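Sugar phosphate isomerase/epimerase (PDB 3L23) probably acts as a metal-dependent sugar phosphate isomerase or epimerase, holding a magnesium ion in a TIM-barrel fold. Local coordinates at residues G12-L17 with G42-E47; M215-T220 with M255-I260; L241-R246 with K270-E275. All coordinates share one frame; numbering follows the deposited sequence. Where two conformers were deposited one is given.

Interaction 1 (G12-L17 with G42-E47); sequences GKEIGL and GYSKLE. With EDO (1,2-ethanediol), chain F.
G16 pairs with K45 and L17 with L46 in parallel register, the touching parts of the two segments running 42° apart. I15 O receives S44 N at 2.9 Å and, weakly, K45 N; L17 N then gives to K45 O at 2.8 Å, and L17 O takes E47 N. Just before the strands meet, one water joins K13 O, I15 N and G42 O. This is the first beta-alpha-beta crossover of the TIM barrel, strand 16-18, helix 31-40 and strand 45-52, and G42 leaves the helix through a Schellman motif.

The Y43 ring meets I15 and L17: I15 CG2 comes obliquely within 3.6 Å of Y43 CE1, while L17 lies over one face, its CB making an off-centre CH-pi contact. Y43 OH bonds to V289 O of helix 285-298; an alanine here would probably open a gap beside L17 and leave V289 O without that hydroxyl. S44 OG, set between backbone N and carbonyl carbon (chi1 60°), gives to E14 OE1 at 2.9 Å, on the anti side, 33° out of the carboxylate plane. K45 NZ, salt-bridged to D271, grips both oxygens of an ethanediol and shares a water with E14 OE2.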
loop_
_atom_site.group_PDB
_atom_site.type_symbol
_atom_site.label_atom_id
_atom_site.label_comp_id
_atom_site.label_asym_id
_atom_site.label_seq_id
_atom_site.Cartn_x
_atom_site.Cartn_y
_atom_site.Cartn_z
ATOM N N GLY A 12 -21.676 11.536 5.839
ATOM C CA GLY A 12 -20.266 12.040 5.830
ATOM C C GLY A 12 -19.270 10.986 6.307
ATOM O O GLY A 12 -18.602 11.167 7.333
ATOM N N LYS A 13 -19.182 9.872 5.587
ATOM C CA LYS A 13 -18.218 8.836 5.923
ATOM C C LYS A 13 -16.849 9.298 5.505
ATOM O O LYS A 13 -16.736 9.990 4.481
ATOM C CB LYS A 13 -18.572 7.547 5.200
ATOM C CG LYS A 13 -19.937 6.993 5.566
ATOM C CD LYS A 13 -20.200 5.612 4.985
ATOM C CE LYS A 13 -21.666 5.209 5.075
ATOM N NZ LYS A 13 -21.947 3.798 4.593
ATOM N N GLU A 14 -15.829 8.930 6.287
ATOM C CA GLU A 14 -14.444 9.175 5.947
ATOM C C GLU A 14 -13.980 8.051 5.044
ATOM O O GLU A 14 -13.995 6.892 5.465
ATOM C CB GLU A 14 -13.602 9.152 7.190
ATOM C CG GLU A 14 -13.777 10.359 8.046
ATOM C CD GLU A 14 -12.502 11.150 8.075
ATOM O OE1 GLU A 14 -12.188 11.849 7.054
ATOM O OE2 GLU A 14 -11.799 11.016 9.126
ATOM N N ILE A 15 -13.542 8.382 3.832
ATOM C CA ILE A 15 -13.113 7.394 2.851
ATOM C C ILE A 15 -11.768 7.768 2.259
ATOM O O ILE A 15 -11.570 8.903 1.839
ATOM C CB ILE A 15 -14.175 7.201 1.671
ATOM C CG1 ILE A 15 -15.599 6.995 2.212
ATOM C CG2 ILE A 15 -13.806 6.042 0.774
ATOM C CD1 ILE A 15 -16.707 6.999 1.165
ATOM N N GLY A 16 -10.839 6.815 2.258
ATOM C CA GLY A 16 -9.557 7.030 1.651
ATOM C C GLY A 16 -9.472 6.536 0.240
ATOM O O GLY A 16 -10.176 5.577 -0.141
ATOM N N LEU A 17 -8.561 7.136 -0.541
ATOM C CA LEU A 17 -8.275 6.722 -1.925
ATOM C C LEU A 17 -6.781 6.573 -2.182
ATOM O O LEU A 17 -5.997 7.502 -1.907
ATOM C CB LEU A 17 -8.800 7.749 -2.941
ATOM C CG LEU A 17 -8.754 7.469 -4.441
ATOM C CD1 LEU A 17 -9.493 6.165 -4.854
ATOM C CD2 LEU A 17 -9.273 8.670 -5.279
ATOM N N GLY A 42 -16.668 11.944 -2.695
ATOM C CA GLY A 42 -16.863 11.506 -1.306
ATOM C C GLY A 42 -15.613 11.047 -0.589
ATOM O O GLY A 42 -15.709 10.480 0.491
ATOM N N TYR A 43 -14.437 11.286 -1.173
ATOM C CA TYR A 43 -13.175 10.925 -0.551
ATOM C C TYR A 43 -12.627 12.062 0.299
ATOM O O TYR A 43 -12.762 13.204 -0.050
ATOM C CB TYR A 43 -12.136 10.549 -1.622
ATOM C CG TYR A 43 -12.522 9.324 -2.390
ATOM C CD1 TYR A 43 -12.304 8.053 -1.860
ATOM C CD2 TYR A 43 -13.181 9.406 -3.617
ATOM C CE1 TYR A 43 -12.696 6.921 -2.536
ATOM C CE2 TYR A 43 -13.586 8.225 -4.304
ATOM C CZ TYR A 43 -13.300 6.989 -3.756
ATOM O OH TYR A 43 -13.672 5.793 -4.382
ATOM N N SER A 44 -11.944 11.725 1.393
ATOM C CA SER A 44 -11.334 12.742 2.248
ATOM C C SER A 44 -9.843 12.577 2.549
ATOM O O SER A 44 -9.183 13.540 2.956
ATOM C CB SER A 44 -12.105 12.750 3.570
ATOM O OG SER A 44 -11.992 11.451 4.142
ATOM N N LYS A 45 -9.347 11.360 2.361
ATOM C CA LYS A 45 -8.009 10.949 2.703
ATOM C C LYS A 45 -7.302 10.321 1.499
ATOM O O LYS A 45 -7.889 9.520 0.756
ATOM C CB LYS A 45 -8.072 9.931 3.870
ATOM C CG LYS A 45 -8.564 10.557 5.163
ATOM C CD LYS A 45 -9.156 9.554 6.150
ATOM C CE LYS A 45 -8.111 8.627 6.755
ATOM N NZ LYS A 45 -8.689 7.793 7.909
ATOM N N LEU A 46 -6.041 10.670 1.302
ATOM C CA LEU A 46 -5.260 10.178 0.159
ATOM C C LEU A 46 -4.081 9.331 0.591
ATOM O O LEU A 46 -3.462 9.635 1.593
ATOM C CB LEU A 46 -4.711 11.332 -0.635
ATOM C CG LEU A 46 -5.745 12.288 -1.233
ATOM C CD1 LEU A 46 -4.991 13.406 -1.987
ATOM C CD2 LEU A 46 -6.794 11.586 -2.124
ATOM N N GLU A 47 -3.826 8.262 -0.156
ATOM C CA GLU A 47 -2.556 7.577 -0.124
ATOM C C GLU A 47 -1.931 7.835 -1.484
ATOM O O GLU A 47 -2.558 7.572 -2.543
ATOM C CB GLU A 47 -2.737 6.106 0.096
ATOM C CG GLU A 47 -1.397 5.337 0.188
ATOM C CD GLU A 47 -1.681 3.896 0.514
ATOM O OE1 GLU A 47 -2.247 3.204 -0.372
ATOM O OE2 GLU A 47 -1.377 3.473 1.659
HETATM C C1 EDO F . -10.560 5.864 5.584
HETATM O O1 EDO F . -9.147 5.842 5.877
HETATM C C2 EDO F . -11.366 5.574 6.837
HETATM O O2 EDO F . -11.128 6.634 7.748
HETATM O O HOH W 1 -14.797 10.938 2.968
HETATM O O HOH W 2 -18.514 10.687 2.016
HETATM O O HOH W 3 -9.547 9.958 10.011
#

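Interaction 2 (M215-T220 with M255-I260); sequences MDVYWT and MNFEMI. With MG (magnesium ion), chain B.
V217, in the first turn of helix 217-222, packs against M255 and I260 where this short helix, which follows strand 211-216 of the TIM barrel, meets the start of helix 257-267. No hydrogen bond crosses the contact; it is van der Waals packing. V217 and I260 approach tip to tip: I260 CD1 lies 3.9 Å from V217 CB, and V217 CG1 meets I260 CG2. M255, a selenomethionine, comes in obliquely. Bends at chi2 and chi3 fold its chain back, placing its CE 3.8 Å from V217 CG2 and close to V217 O, with its SE 4.2 Å from Y218 CD1. F257 adds a looser touch, the edge of its ring facing V217 CG2, while M255 CB sits over one face of that same ring, toward the rim.

Behind these side chains, both helix starts are fixed by N-caps. N256 OD1 accepts from M259 N at 3.2 Å, the donor standing well above the carbonyl plane. On the other segment D216 is the cap, and it is also a magnesium ligand together with H165, H242 and E275. The Y218 ring has its own fastenings, a cation-pi contact with K244 and a hydrogen bond between its OH and R246 NE. Further back, D216 O takes two bonds from T220, one from N and one from OG1. With chi1 at -175°, CG of D216 is anti to the backbone N, and the carboxylate splits its work: OD2 lies 2.0 Å from magnesium, while OD1 accepts from W219 N at 3.0 Å.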
loop_
_atom_site.group_PDB
_atom_site.type_symbol
_atom_site.label_atom_id
_atom_site.label_comp_id
_atom_site.label_asym_id
_atom_site.label_seq_id
_atom_site.Cartn_x
_atom_site.Cartn_y
_atom_site.Cartn_z
HETATM N N MSE A 215 -2.716 -4.530 4.677
HETATM C CA MSE A 215 -3.165 -5.735 3.978
HETATM C C MSE A 215 -4.094 -5.334 2.831
HETATM O O MSE A 215 -5.095 -4.631 3.035
HETATM C CB MSE A 215 -3.892 -6.698 4.913
HETATM C CG MSE A 215 -4.596 -7.834 4.171
HETATM SE SE MSE A 215 -4.964 -9.339 5.289
HETATM C CE MSE A 215 -3.293 -10.206 5.135
ATOM N N ASP A 216 -3.759 -5.764 1.624
ATOM C CA ASP A 216 -4.643 -5.562 0.472
ATOM C C ASP A 216 -5.566 -6.758 0.436
ATOM O O ASP A 216 -5.142 -7.888 0.145
ATOM C CB ASP A 216 -3.851 -5.398 -0.804
ATOM C CG ASP A 216 -4.711 -5.073 -2.004
ATOM O OD1 ASP A 216 -5.652 -5.829 -2.257
ATOM O OD2 ASP A 216 -4.375 -4.112 -2.727
ATOM N N VAL A 217 -6.838 -6.496 0.712
ATOM C CA VAL A 217 -7.763 -7.623 0.885
ATOM C C VAL A 217 -7.967 -8.410 -0.408
ATOM O O VAL A 217 -8.192 -9.625 -0.348
ATOM C CB VAL A 217 -9.118 -7.186 1.527
ATOM C CG1 VAL A 217 -8.866 -6.603 2.897
ATOM C CG2 VAL A 217 -9.905 -6.190 0.648
ATOM N N TYR A 218 -7.996 -7.728 -1.567
ATOM C CA TYR A 218 -8.202 -8.395 -2.842
ATOM C C TYR A 218 -7.005 -9.302 -3.171
ATOM O O TYR A 218 -7.169 -10.481 -3.566
ATOM C CB TYR A 218 -8.362 -7.384 -3.975
ATOM C CG TYR A 218 -8.351 -7.969 -5.372
ATOM C CD1 TYR A 218 -9.468 -8.605 -5.933
ATOM C CD2 TYR A 218 -7.193 -7.914 -6.190
ATOM C CE1 TYR A 218 -9.447 -9.084 -7.221
ATOM C CE2 TYR A 218 -7.181 -8.386 -7.426
ATOM C CZ TYR A 218 -8.301 -8.997 -7.974
ATOM O OH TYR A 218 -8.317 -9.494 -9.234
ATOM N N TRP A 219 -5.798 -8.742 -3.066
ATOM C CA TRP A 219 -4.650 -9.537 -3.438
ATOM C C TRP A 219 -4.424 -10.688 -2.475
ATOM O O TRP A 219 -3.838 -11.697 -2.842
ATOM C CB TRP A 219 -3.390 -8.676 -3.614
ATOM C CG TRP A 219 -3.464 -7.902 -4.893
ATOM C CD1 TRP A 219 -3.713 -6.582 -5.029
ATOM C CD2 TRP A 219 -3.336 -8.430 -6.222
ATOM N NE1 TRP A 219 -3.767 -6.248 -6.342
ATOM C CE2 TRP A 219 -3.506 -7.357 -7.106
ATOM C CE3 TRP A 219 -3.081 -9.696 -6.738
ATOM C CZ2 TRP A 219 -3.454 -7.507 -8.483
ATOM C CZ3 TRP A 219 -2.990 -9.861 -8.111
ATOM C CH2 TRP A 219 -3.211 -8.767 -8.983
ATOM N N THR A 220 -4.887 -10.568 -1.246
ATOM C CA THR A 220 -4.869 -11.689 -0.265
ATOM C C THR A 220 -5.733 -12.844 -0.754
ATOM O O THR A 220 -5.286 -14.016 -0.838
ATOM C CB THR A 220 -5.266 -11.222 1.176
ATOM O OG1 THR A 220 -4.394 -10.150 1.548
ATOM C CG2 THR A 220 -5.126 -12.373 2.200
HETATM N N MSE A 255 -14.924 -11.364 -2.796
HETATM C CA MSE A 255 -14.955 -10.356 -1.767
HETATM C C MSE A 255 -16.269 -10.326 -0.970
HETATM O O MSE A 255 -17.386 -10.138 -1.501
HETATM C CB MSE A 255 -14.625 -8.939 -2.282
HETATM C CG MSE A 255 -13.447 -8.861 -3.253
HETATM SE SE MSE A 255 -11.941 -9.913 -2.755
HETATM C CE MSE A 255 -11.659 -8.995 -1.125
ATOM N N ASN A 256 -16.070 -10.563 0.307
ATOM C CA ASN A 256 -17.112 -10.392 1.299
ATOM C C ASN A 256 -16.788 -9.100 2.070
ATOM O O ASN A 256 -16.164 -9.123 3.146
ATOM C CB ASN A 256 -17.179 -11.576 2.256
ATOM C CG ASN A 256 -18.393 -11.484 3.189
ATOM O OD1 ASN A 256 -18.993 -10.425 3.336
ATOM N ND2 ASN A 256 -18.789 -12.608 3.756
ATOM N N PHE A 257 -17.202 -7.973 1.520
ATOM C CA PHE A 257 -16.908 -6.694 2.190
ATOM C C PHE A 257 -17.629 -6.527 3.551
ATOM O O PHE A 257 -17.049 -5.923 4.460
ATOM C CB PHE A 257 -17.166 -5.521 1.256
ATOM C CG PHE A 257 -16.213 -5.456 0.119
ATOM C CD1 PHE A 257 -14.839 -5.349 0.345
ATOM C CD2 PHE A 257 -16.680 -5.549 -1.184
ATOM C CE1 PHE A 257 -13.972 -5.286 -0.755
ATOM C CE2 PHE A 257 -15.824 -5.507 -2.264
ATOM C CZ PHE A 257 -14.489 -5.354 -2.049
ATOM N N GLU A 258 -18.817 -7.091 3.718
ATOM C CA GLU A 258 -19.494 -6.995 5.019
ATOM C C GLU A 258 -18.615 -7.592 6.112
ATOM O O GLU A 258 -18.417 -6.970 7.149
ATOM C CB GLU A 258 -20.881 -7.638 4.980
ATOM C CG GLU A 258 -21.654 -7.508 6.296
ATOM C CD GLU A 258 -23.053 -8.062 6.229
ATOM O OE1 GLU A 258 -23.467 -8.605 5.171
ATOM O OE2 GLU A 258 -23.763 -7.945 7.247
HETATM N N MSE A 259 -18.083 -8.789 5.884
HETATM C CA MSE A 259 -17.227 -9.452 6.868
HETATM C C MSE A 259 -15.895 -8.746 7.024
HETATM O O MSE A 259 -15.372 -8.646 8.132
HETATM C CB MSE A 259 -17.050 -10.957 6.510
HETATM C CG MSE A 259 -16.371 -11.776 7.545
HETATM SE SE MSE A 259 -17.501 -12.056 9.113
HETATM C CE MSE A 259 -16.126 -11.420 10.408
ATOM N N ILE A 260 -15.313 -8.288 5.910
ATOM C CA ILE A 260 -14.060 -7.544 5.951
ATOM C C ILE A 260 -14.207 -6.288 6.831
ATOM O O ILE A 260 -13.386 -6.063 7.711
ATOM C CB ILE A 260 -13.566 -7.191 4.545
ATOM C CG1 ILE A 260 -13.028 -8.448 3.885
ATOM C CG2 ILE A 260 -12.486 -6.116 4.577
ATOM C CD1 ILE A 260 -12.787 -8.291 2.394
HETATM MG MG MG B . -3.276 -2.518 -3.173
HETATM O O HOH W 4 -2.533 -3.625 -4.833
HETATM O O HOH W 5 -1.792 -0.957 -4.151
#

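Interaction 3 (L241-R246 with K270-E275); sequences LHIKDR and KDYFVE. With MG (magnesium ion), chain B; EDO (1,2-ethanediol), chain F.
D271 O accepts from L241 N at 3.2 Å, the first rung of a parallel ladder between strands 241-243 and 272-274, their short axes 27° apart in direction. The D271 carboxylate, beyond its bridge to K45, bonds to Y124 OH.

Y272 follows, bridged to L241. Its CG sits between the backbone N and the carbonyl carbon, chi1 72°, which brings the ring beside I243, whose CG1 crosses obliquely 3.7 Å from Y272 CD1. An ethanediol carbon lies over one face of this ring, toward its rim, and the diol's O1 bonds to both N and O of Y272. F273 faces the barrel interior with H242. Its N gives to L241 O, its O takes I243 N at 2.9 Å, and H242 CD2 lies at the edge of its ring. V274 points with Y272 and I243, toward C292 and L296 of helix 285-298.

E275 N bonds to I243 O, and the E275 side chain, extended with CG anti to the backbone N, crosses the K244 chain obliquely, OE1 3.6 Å from K244 CD; K244 NZ pairs with E277. E275 OE1 binds magnesium at 2.0 Å and H242 ND1 binds it at 2.3 Å, the imidazole and carboxylate planes being nearly perpendicular. E275 OE2 accepts from a water that also binds the metal, and H242 NE2 is fixed by E47 OE1. H165, D216 and a second water complete the six-ligand magnesium site, set at the C-terminal ends of the strands as in xylose isomerase-like TIM barrels.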
loop_
_atom_site.group_PDB
_atom_site.type_symbol
_atom_site.label_atom_id
_atom_site.label_comp_id
_atom_site.label_asym_id
_atom_site.label_seq_id
_atom_site.Cartn_x
_atom_site.Cartn_y
_atom_site.Cartn_z
ATOM N N LEU A 241 -5.783 -1.063 5.735
ATOM C CA LEU A 241 -6.212 -1.931 4.644
ATOM C C LEU A 241 -6.276 -1.240 3.279
ATOM O O LEU A 241 -6.492 -0.049 3.184
ATOM C CB LEU A 241 -7.632 -2.508 4.877
ATOM C CG LEU A 241 -7.910 -3.339 6.135
ATOM C CD1 LEU A 241 -9.339 -3.829 6.144
ATOM C CD2 LEU A 241 -6.919 -4.510 6.165
ATOM N N HIS A 242 -6.056 -2.015 2.222
ATOM C CA HIS A 242 -6.565 -1.659 0.911
ATOM C C HIS A 242 -7.858 -2.409 0.689
ATOM O O HIS A 242 -7.913 -3.636 0.866
ATOM C CB HIS A 242 -5.589 -2.009 -0.208
ATOM C CG HIS A 242 -4.588 -0.936 -0.480
ATOM N ND1 HIS A 242 -3.779 -0.958 -1.606
ATOM C CD2 HIS A 242 -4.244 0.163 0.226
ATOM C CE1 HIS A 242 -3.018 0.127 -1.584
ATOM N NE2 HIS A 242 -3.277 0.817 -0.488
ATOM N N ILE A 243 -8.906 -1.651 0.350
ATOM C CA ILE A 243 -10.224 -2.183 0.016
ATOM C C ILE A 243 -10.328 -2.136 -1.505
ATOM O O ILE A 243 -10.267 -1.067 -2.136
ATOM C CB ILE A 243 -11.357 -1.355 0.693
ATOM C CG1 ILE A 243 -11.259 -1.345 2.233
ATOM C CG2 ILE A 243 -12.776 -1.810 0.284
ATOM C CD1 ILE A 243 -11.304 -2.696 2.931
ATOM N N LYS A 244 -10.425 -3.328 -2.097
ATOM C CA LYS A 244 -10.280 -3.526 -3.526
ATOM C C LYS A 244 -11.087 -4.740 -3.939
ATOM O O LYS A 244 -11.216 -5.673 -3.130
ATOM C CB LYS A 244 -8.808 -3.787 -3.857
ATOM C CG LYS A 244 -8.507 -3.824 -5.297
ATOM C CD LYS A 244 -7.046 -4.065 -5.636
ATOM C CE LYS A 244 -6.872 -4.081 -7.139
ATOM N NZ LYS A 244 -7.740 -5.091 -7.872
ATOM N N ASP A 245 -11.581 -4.745 -5.179
ATOM C CA ASP A 245 -12.318 -5.871 -5.780
ATOM C C ASP A 245 -11.625 -6.110 -7.137
ATOM O O ASP A 245 -10.575 -5.508 -7.405
ATOM C CB ASP A 245 -13.818 -5.500 -5.915
ATOM C CG ASP A 245 -14.754 -6.705 -5.970
ATOM O OD1 ASP A 245 -14.377 -7.804 -6.465
ATOM O OD2 ASP A 245 -15.944 -6.527 -5.577
ATOM N N ARG A 246 -12.176 -6.977 -7.977
ATOM C CA ARG A 246 -11.678 -7.148 -9.344
ATOM C C ARG A 246 -11.750 -5.821 -10.096
ATOM O O ARG A 246 -10.790 -5.418 -10.800
ATOM C CB ARG A 246 -12.486 -8.215 -10.047
ATOM C CG ARG A 246 -12.242 -8.403 -11.532
ATOM C CD ARG A 246 -10.809 -8.605 -11.920
ATOM N NE ARG A 246 -10.166 -9.746 -11.267
ATOM C CZ ARG A 246 -10.150 -11.005 -11.701
ATOM N NH1 ARG A 246 -10.796 -11.394 -12.786
ATOM N NH2 ARG A 246 -9.468 -11.897 -10.998
ATOM N N LYS A 270 -8.034 1.924 11.877
ATOM C CA LYS A 270 -8.495 3.304 11.695
ATOM C C LYS A 270 -8.253 3.890 10.300
ATOM O O LYS A 270 -8.584 5.048 10.071
ATOM C CB LYS A 270 -7.732 4.203 12.657
ATOM N N ASP A 271 -7.618 3.168 9.399
ATOM C CA ASP A 271 -7.374 3.723 8.087
ATOM C C ASP A 271 -7.517 2.671 7.009
ATOM O O ASP A 271 -7.010 1.575 7.148
ATOM C CB ASP A 271 -5.958 4.324 8.049
ATOM C CG ASP A 271 -5.845 5.569 8.926
ATOM O OD1 ASP A 271 -6.551 6.558 8.603
ATOM O OD2 ASP A 271 -5.077 5.531 9.903
ATOM N N TYR A 272 -8.226 3.028 5.940
ATOM C CA TYR A 272 -8.269 2.229 4.757
ATOM C C TYR A 272 -8.264 3.117 3.529
ATOM O O TYR A 272 -8.631 4.307 3.588
ATOM C CB TYR A 272 -9.472 1.268 4.726
ATOM C CG TYR A 272 -10.809 1.938 4.507
ATOM C CD1 TYR A 272 -11.294 2.222 3.237
ATOM C CD2 TYR A 272 -11.610 2.272 5.573
ATOM C CE1 TYR A 272 -12.525 2.818 3.038
ATOM C CE2 TYR A 272 -12.835 2.886 5.366
ATOM C CZ TYR A 272 -13.290 3.131 4.089
ATOM O OH TYR A 272 -14.521 3.746 3.869
ATOM N N PHE A 273 -7.823 2.522 2.426
ATOM C CA PHE A 273 -7.808 3.168 1.106
ATOM C C PHE A 273 -8.460 2.308 0.033
ATOM O O PHE A 273 -8.180 1.107 -0.104
ATOM C CB PHE A 273 -6.389 3.508 0.698
ATOM C CG PHE A 273 -5.708 4.376 1.694
ATOM C CD1 PHE A 273 -5.999 5.720 1.743
ATOM C CD2 PHE A 273 -4.926 3.828 2.696
ATOM C CE1 PHE A 273 -5.434 6.532 2.721
ATOM C CE2 PHE A 273 -4.334 4.614 3.653
ATOM C CZ PHE A 273 -4.611 5.987 3.691
ATOM N N VAL A 274 -9.347 2.948 -0.716
ATOM C CA VAL A 274 -9.916 2.365 -1.929
ATOM C C VAL A 274 -8.878 2.234 -3.012
ATOM O O VAL A 274 -8.095 3.158 -3.270
ATOM C CB VAL A 274 -11.116 3.248 -2.475
ATOM C CG1 VAL A 274 -11.473 2.872 -3.922
ATOM C CG2 VAL A 274 -12.291 3.158 -1.506
ATOM N N GLU A 275 -8.884 1.087 -3.687
ATOM C CA GLU A 275 -8.042 0.883 -4.838
ATOM C C GLU A 275 -8.825 0.293 -5.991
ATOM O O GLU A 275 -9.711 -0.557 -5.784
ATOM C CB GLU A 275 -6.881 -0.028 -4.475
ATOM C CG GLU A 275 -5.975 -0.230 -5.663
ATOM C CD GLU A 275 -4.693 -0.925 -5.315
ATOM O OE1 GLU A 275 -4.645 -1.673 -4.343
ATOM O OE2 GLU A 275 -3.712 -0.734 -6.051
HETATM MG MG MG B . -3.276 -2.518 -3.173
HETATM C C1 EDO F . -10.560 5.864 5.584
HETATM O O1 EDO F . -9.147 5.842 5.877
HETATM C C2 EDO F . -11.366 5.574 6.837
HETATM O O2 EDO F . -11.128 6.634 7.748
HETATM O O HOH W 6 -11.326 -2.405 -6.906
HETATM O O HOH W 5 -1.792 -0.957 -4.151
HETATM O O HOH W 4 -2.533 -3.625 -4.833
#

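Starting from the N terminus, interaction 1 closes first: it joins the opening strand to strand 45-52 across helix 31-40 and is finished long before the others begin. Interaction 2 then opens at 215-220, but before 255-260 answers it, segment 241-246 of interaction 3 has passed, so these two cross in the chain. Interaction 3 closes last, at 270-275, over helix 257-267, whose first turn belongs to interaction 2. Strands 211-216, 238-243 and 272-274 are consecutive in the barrel, and backbone hydrogen bonds of V274 with G16 and Q18 carry the sheet round to interaction 1. Interactions 2 and 3 share the magnesium and its two waters; interactions 1 and 3 share the ethanediol.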